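Local coordinates for protein folylpolyglutamate synthase/dihydrofolate synthase (Thermotoga maritima, PDB 1O5Z) that probably joins L-glutamate to dihydropteroate and to tetrahydrofolate polyglutamates at the expense of ATP, as a magnesium-dependent ligase of folate biosynthesis, at residues A[164-169]-A[200-205]; A[51-56]-A[169-174]. One frame throughout, in Å; residues are numbered along the deposited sequence.

Contact 1 of 2, residues A[164-169]-A[200-205]; sequences ATNVVF and IIKERV
Lys202 reaches across to the loop 164-169 and gives its ammonium group to three oxygens. NZ lies 2.8 Å from Asn166 OD1 and 2.8 Å from Val168 O, with a longer bond of 3.3 Å from NZ to Asn166 O. It meets Val168 O almost head-on, at a C=O...N angle of 161°, whereas it sits well above the carbonyl planes of both Asn166 oxygens. The long lysine chain bends at chi2 and again at chi4 (47°), the second bend swinging NZ in among the acceptors. Asn166 suits its place because its amide works both ways: OD1 accepts from the lysine, while ND2 donates to the carbonyls of Arg161 and Gly199. OD1 also rests 3.3 Å from CA of Ile200.

Farther out, the aliphatic root of the same lysine packs on Phe169. CB stands over one face of the ring, 4.0 Å from its centroid, in a CH-pi contact offset toward the rim. Val205 CG2 touches CE2 of Phe169 at 3.4 Å, and Glu203 CB approaches the ring edge. Glu203 and Val205 are held by the type II turn from Lys202 to Val205, closed by the bond from Val205 N to Lys202 O. All three acceptors are uncharged carbonyl oxygens, so within this contact the ammonium charge is probably stabilised by their dipoles and not by an ion pair.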
loop_
_atom_site.group_PDB
_atom_site.type_symbol
_atom_site.label_atom_id
_atom_site.label_comp_id
_atom_site.label_asym_id
_atom_site.label_seq_id
_atom_site.Cartn_x
_atom_site.Cartn_y
_atom_site.Cartn_z
ATOM N N ALA A 164 -15.542 1.011 0.470
ATOM C CA ALA A 164 -16.052 0.204 1.546
ATOM C C ALA A 164 -15.600 0.651 2.923
ATOM O O ALA A 164 -16.336 0.504 3.884
ATOM C CB ALA A 164 -15.668 -1.261 1.319
ATOM N N THR A 165 -14.389 1.185 3.034
ATOM C CA THR A 165 -13.882 1.684 4.301
ATOM C C THR A 165 -14.568 2.946 4.796
ATOM O O THR A 165 -14.369 3.353 5.951
ATOM C CB THR A 165 -12.338 2.026 4.213
ATOM O OG1 THR A 165 -12.112 3.000 3.195
ATOM C CG2 THR A 165 -11.469 0.825 3.811
ATOM N N ASN A 166 -15.299 3.627 3.921
ATOM C CA ASN A 166 -15.836 4.965 4.232
ATOM C C ASN A 166 -17.112 4.963 5.095
ATOM O O ASN A 166 -17.811 5.972 5.208
ATOM C CB ASN A 166 -16.096 5.728 2.929
ATOM C CG ASN A 166 -16.210 7.189 3.155
ATOM O OD1 ASN A 166 -15.479 7.752 4.002
ATOM N ND2 ASN A 166 -17.149 7.833 2.448
ATOM N N VAL A 167 -17.409 3.815 5.688
ATOM C CA VAL A 167 -18.466 3.673 6.656
ATOM C C VAL A 167 -18.044 4.182 8.030
ATOM O O VAL A 167 -18.858 4.246 8.946
ATOM C CB VAL A 167 -18.939 2.217 6.714
ATOM C CG1 VAL A 167 -19.535 1.828 5.370
ATOM C CG2 VAL A 167 -17.837 1.262 7.079
ATOM N N VAL A 168 -16.756 4.511 8.185
ATOM C CA VAL A 168 -16.228 4.904 9.489
ATOM C C VAL A 168 -16.477 6.376 9.751
ATOM O O VAL A 168 -16.735 7.141 8.826
ATOM C CB VAL A 168 -14.691 4.650 9.627
ATOM C CG1 VAL A 168 -14.367 3.205 9.381
ATOM C CG2 VAL A 168 -13.852 5.552 8.708
ATOM N N PHE A 169 -16.412 6.731 11.037
ATOM C CA PHE A 169 -16.241 8.111 11.503
ATOM C C PHE A 169 -14.920 8.203 12.311
ATOM O O PHE A 169 -14.857 7.816 13.473
ATOM C CB PHE A 169 -17.420 8.500 12.354
ATOM C CG PHE A 169 -17.876 9.854 12.101
ATOM C CD1 PHE A 169 -18.842 10.091 11.118
ATOM C CD2 PHE A 169 -17.331 10.929 12.834
ATOM C CE1 PHE A 169 -19.279 11.378 10.852
ATOM C CE2 PHE A 169 -17.765 12.256 12.608
ATOM C CZ PHE A 169 -18.749 12.493 11.619
ATOM N N ILE A 200 -14.278 11.040 2.063
ATOM C CA ILE A 200 -13.841 10.585 3.402
ATOM C C ILE A 200 -13.704 11.705 4.432
ATOM O O ILE A 200 -13.360 11.433 5.581
ATOM C CB ILE A 200 -12.519 9.777 3.310
ATOM C CG1 ILE A 200 -11.281 10.676 3.154
ATOM C CG2 ILE A 200 -12.565 8.806 2.096
ATOM C CD1 ILE A 200 -9.965 9.896 3.456
ATOM N N ILE A 201 -13.931 12.951 4.023
ATOM C CA ILE A 201 -14.029 14.071 4.968
ATOM C C ILE A 201 -15.369 14.000 5.704
ATOM O O ILE A 201 -16.420 13.948 5.068
ATOM C CB ILE A 201 -13.891 15.448 4.287
ATOM C CG1 ILE A 201 -12.541 15.560 3.582
ATOM C CG2 ILE A 201 -14.036 16.560 5.337
ATOM C CD1 ILE A 201 -12.370 16.807 2.677
ATOM N N LYS A 202 -15.292 14.025 7.043
ATOM C CA LYS A 202 -16.426 13.774 7.916
ATOM C C LYS A 202 -16.629 14.960 8.845
ATOM O O LYS A 202 -15.682 15.694 9.154
ATOM C CB LYS A 202 -16.175 12.500 8.706
ATOM C CG LYS A 202 -16.106 11.219 7.851
ATOM C CD LYS A 202 -17.442 10.911 7.139
ATOM C CE LYS A 202 -17.271 9.885 6.042
ATOM N NZ LYS A 202 -16.469 8.689 6.460
ATOM N N GLU A 203 -17.871 15.143 9.280
ATOM C CA GLU A 203 -18.270 16.318 10.039
ATOM C C GLU A 203 -17.406 16.545 11.267
ATOM O O GLU A 203 -17.306 15.699 12.123
ATOM C CB GLU A 203 -19.733 16.184 10.466
ATOM C CG GLU A 203 -20.307 17.411 11.172
ATOM C CD GLU A 203 -20.591 18.578 10.250
ATOM O OE1 GLU A 203 -20.603 18.372 9.011
ATOM O OE2 GLU A 203 -20.815 19.696 10.783
ATOM N N ARG A 204 -16.773 17.704 11.331
ATOM C CA ARG A 204 -15.941 18.063 12.469
ATOM C C ARG A 204 -14.667 17.249 12.586
ATOM O O ARG A 204 -13.858 17.533 13.435
ATOM C CB ARG A 204 -16.725 17.943 13.775
ATOM C CG ARG A 204 -17.876 18.876 13.825
ATOM C CD ARG A 204 -17.508 20.179 14.429
ATOM N NE ARG A 204 -18.517 21.188 14.160
ATOM C CZ ARG A 204 -18.422 22.444 14.551
ATOM N NH1 ARG A 204 -17.369 22.839 15.260
ATOM N NH2 ARG A 204 -19.383 23.315 14.238
ATOM N N VAL A 205 -14.462 16.275 11.717
ATOM C CA VAL A 205 -13.284 15.437 11.794
ATOM C C VAL A 205 -12.235 16.153 11.007
ATOM O O VAL A 205 -12.463 16.526 9.877
ATOM C CB VAL A 205 -13.522 14.041 11.149
ATOM C CG1 VAL A 205 -12.232 13.251 10.997
ATOM C CG2 VAL A 205 -14.532 13.248 11.957
#

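Contact 2 of 2, residues A[51-56]-A[169-174]; sequences EYKTIH and FPLCST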
loop_
_atom_site.group_PDB
_atom_site.type_symbol
_atom_site.label_atom_id
_atom_site.label_comp_id
_atom_site.label_asym_id
_atom_site.label_seq_id
_atom_site.Cartn_x
_atom_site.Cartn_y
_atom_site.Cartn_z
ATOM N N GLU A 51 -16.916 -0.072 16.872
ATOM C CA GLU A 51 -16.535 -0.673 18.133
ATOM C C GLU A 51 -15.191 -0.148 18.607
ATOM O O GLU A 51 -14.723 -0.607 19.618
ATOM C CB GLU A 51 -16.423 -2.180 17.909
ATOM C CG GLU A 51 -16.956 -3.016 19.000
ATOM C CD GLU A 51 -18.421 -3.220 18.818
ATOM O OE1 GLU A 51 -18.751 -4.083 17.949
ATOM O OE2 GLU A 51 -19.208 -2.519 19.515
ATOM N N TYR A 52 -14.555 0.767 17.861
ATOM C CA TYR A 52 -13.217 1.253 18.172
ATOM C C TYR A 52 -12.987 2.544 17.400
ATOM O O TYR A 52 -13.647 2.815 16.435
ATOM C CB TYR A 52 -12.130 0.212 17.795
ATOM C CG TYR A 52 -12.466 -0.571 16.514
ATOM C CD1 TYR A 52 -12.284 -0.002 15.238
ATOM C CD2 TYR A 52 -13.028 -1.832 16.583
ATOM C CE1 TYR A 52 -12.675 -0.689 14.088
ATOM C CE2 TYR A 52 -13.382 -2.535 15.433
ATOM C CZ TYR A 52 -13.238 -1.942 14.217
ATOM O OH TYR A 52 -13.546 -2.624 13.113
ATOM N N LYS A 53 -12.029 3.338 17.855
ATOM C CA LYS A 53 -11.597 4.544 17.153
ATOM C C LYS A 53 -10.915 4.148 15.862
ATOM O O LYS A 53 -10.386 3.041 15.722
ATOM C CB LYS A 53 -10.626 5.397 18.003
ATOM C CG LYS A 53 -11.122 5.801 19.381
ATOM C CD LYS A 53 -12.469 6.554 19.262
ATOM C CE LYS A 53 -13.049 7.053 20.623
ATOM N NZ LYS A 53 -14.564 7.183 20.573
ATOM N N THR A 54 -10.877 5.091 14.933
ATOM C CA THR A 54 -10.530 4.782 13.575
ATOM C C THR A 54 -9.735 5.942 13.003
ATOM O O THR A 54 -9.910 7.098 13.432
ATOM C CB THR A 54 -11.870 4.465 12.884
ATOM O OG1 THR A 54 -11.891 3.070 12.480
ATOM C CG2 THR A 54 -12.108 5.229 11.712
ATOM N N ILE A 55 -8.787 5.621 12.109
ATOM C CA ILE A 55 -8.066 6.647 11.328
ATOM C C ILE A 55 -8.155 6.229 9.890
ATOM O O ILE A 55 -8.017 5.066 9.576
ATOM C CB ILE A 55 -6.607 6.796 11.780
ATOM C CG1 ILE A 55 -6.579 7.313 13.198
ATOM C CG2 ILE A 55 -5.823 7.743 10.849
ATOM C CD1 ILE A 55 -5.189 7.160 13.838
ATOM N N HIS A 56 -8.445 7.194 9.031
ATOM C CA HIS A 56 -8.857 6.885 7.681
ATOM C C HIS A 56 -7.947 7.561 6.692
ATOM O O HIS A 56 -7.855 8.772 6.722
ATOM C CB HIS A 56 -10.303 7.321 7.438
ATOM C CG HIS A 56 -10.931 6.639 6.272
ATOM N ND1 HIS A 56 -12.099 7.082 5.696
ATOM C CD2 HIS A 56 -10.569 5.528 5.588
ATOM C CE1 HIS A 56 -12.416 6.277 4.696
ATOM N NE2 HIS A 56 -11.493 5.340 4.594
ATOM N N PHE A 169 -16.412 6.731 11.037
ATOM C CA PHE A 169 -16.241 8.111 11.503
ATOM C C PHE A 169 -14.920 8.203 12.311
ATOM O O PHE A 169 -14.857 7.816 13.473
ATOM C CB PHE A 169 -17.420 8.500 12.354
ATOM C CG PHE A 169 -17.876 9.854 12.101
ATOM C CD1 PHE A 169 -18.842 10.091 11.118
ATOM C CD2 PHE A 169 -17.331 10.929 12.834
ATOM C CE1 PHE A 169 -19.279 11.378 10.852
ATOM C CE2 PHE A 169 -17.765 12.256 12.608
ATOM C CZ PHE A 169 -18.749 12.493 11.619
ATOM N N PRO A 170 -13.853 8.634 11.654
ATOM C CA PRO A 170 -12.528 8.521 12.221
ATOM C C PRO A 170 -12.137 9.679 13.127
ATOM O O PRO A 170 -12.840 10.680 13.215
ATOM C CB PRO A 170 -11.636 8.505 10.974
ATOM C CG PRO A 170 -12.337 9.332 9.994
ATOM C CD PRO A 170 -13.811 9.213 10.293
ATOM N N LEU A 171 -10.994 9.543 13.768
ATOM C CA LEU A 171 -10.414 10.643 14.511
ATOM C C LEU A 171 -9.786 11.688 13.552
ATOM O O LEU A 171 -9.649 12.869 13.882
ATOM C CB LEU A 171 -9.353 10.095 15.477
ATOM C CG LEU A 171 -9.839 9.122 16.554
ATOM C CD1 LEU A 171 -8.632 8.530 17.267
ATOM C CD2 LEU A 171 -10.732 9.859 17.524
ATOM N N CYS A 172 -9.416 11.224 12.364
ATOM C CA CYS A 172 -8.784 12.044 11.371
ATOM C C CYS A 172 -8.946 11.343 10.049
ATOM O O CYS A 172 -8.932 10.121 9.987
ATOM C CB CYS A 172 -7.290 12.168 11.671
ATOM S SG CYS A 172 -6.457 13.409 10.652
ATOM N N SER A 173 -9.130 12.140 9.003
ATOM C CA SER A 173 -9.198 11.692 7.604
ATOM C C SER A 173 -8.005 12.332 6.914
ATOM O O SER A 173 -7.750 13.539 7.056
ATOM C CB SER A 173 -10.476 12.183 6.930
ATOM O OG SER A 173 -11.615 11.791 7.677
ATOM N N THR A 174 -7.263 11.503 6.199
ATOM C CA THR A 174 -6.065 11.930 5.497
ATOM C C THR A 174 -6.219 11.672 4.020
ATOM O O THR A 174 -6.637 10.572 3.612
ATOM C CB THR A 174 -4.887 11.148 6.064
ATOM O OG1 THR A 174 -4.812 11.419 7.474
ATOM C CG2 THR A 174 -3.502 11.607 5.449
HETATM O O HOH W 1 -12.890 7.245 15.458
#
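Thr54 and His56 bond in parallel register to the chain that runs from Leu171 to Thr174. Leu171 N donates to Thr54 O at 2.7 Å, His56 N to Cys172 O at 3.1 Å, and Thr174 N to His56 O at 2.8 Å. The last two flank Ser173, which is bridged to His56, and Ser173 CA adds a CA-H...O contact to His56 O. Earlier in the pairing a water takes over: it accepts from Thr54 N and donates to Phe169 O, bridging two groups that do not bond directly.

The two belong to the central, largely parallel sheet of the Mur ligase middle domain, which is of P-loop NTPase type. Strand 53-58 lies between 151-155 and 173-175, and Ile55 makes backbone bonds to Ala152 and Leu154.

On the face shared by Thr54 and His56, Pro170 fills the space between them. Thr54 CG2 presses to 3.4 Å from Pro170 CB, tighter than usual for carbons, and His56 CB meets Pro170 CG at 3.8 Å. The imidazole turns away, CG anti to the backbone N (chi1 -160°), and its NE2 pairs with Thr165. Leu171 instead lays its branched end across the Lys53 chain at about a right angle, CD1 3.8 Å from Lys53 CB and CD2 near Lys53 CD. An alanine at Leu171 would probably open a gap beside Lys53 and free its methylenes to turn. On the face opposite His56, helix 271-286 covers Ile55, Cys172 and Thr174, whose hydroxyl bonds to Thr282.

From the N terminus, strand 53-58 comes first; contact 2 closes the long loop from it to 169-174, some 112 residues that include helices and strand 151-155. Contact 1 starts within that span, at 164-169, and closes a shorter loop of 30 residues at 200-205, around strand 173-175 and helix 190-197. The two loops therefore cross rather than nest, and they share Phe169. Their centres lie about 7 Å apart. Probable hydrogen bonds join them, between Thr165 OG1 and His56 NE2 and between Ser173 OG and Ile200 O. Together they tie the starts of the neighbouring parallel strands 53-58 and 173-175 to the loop that leads into strand 207-209.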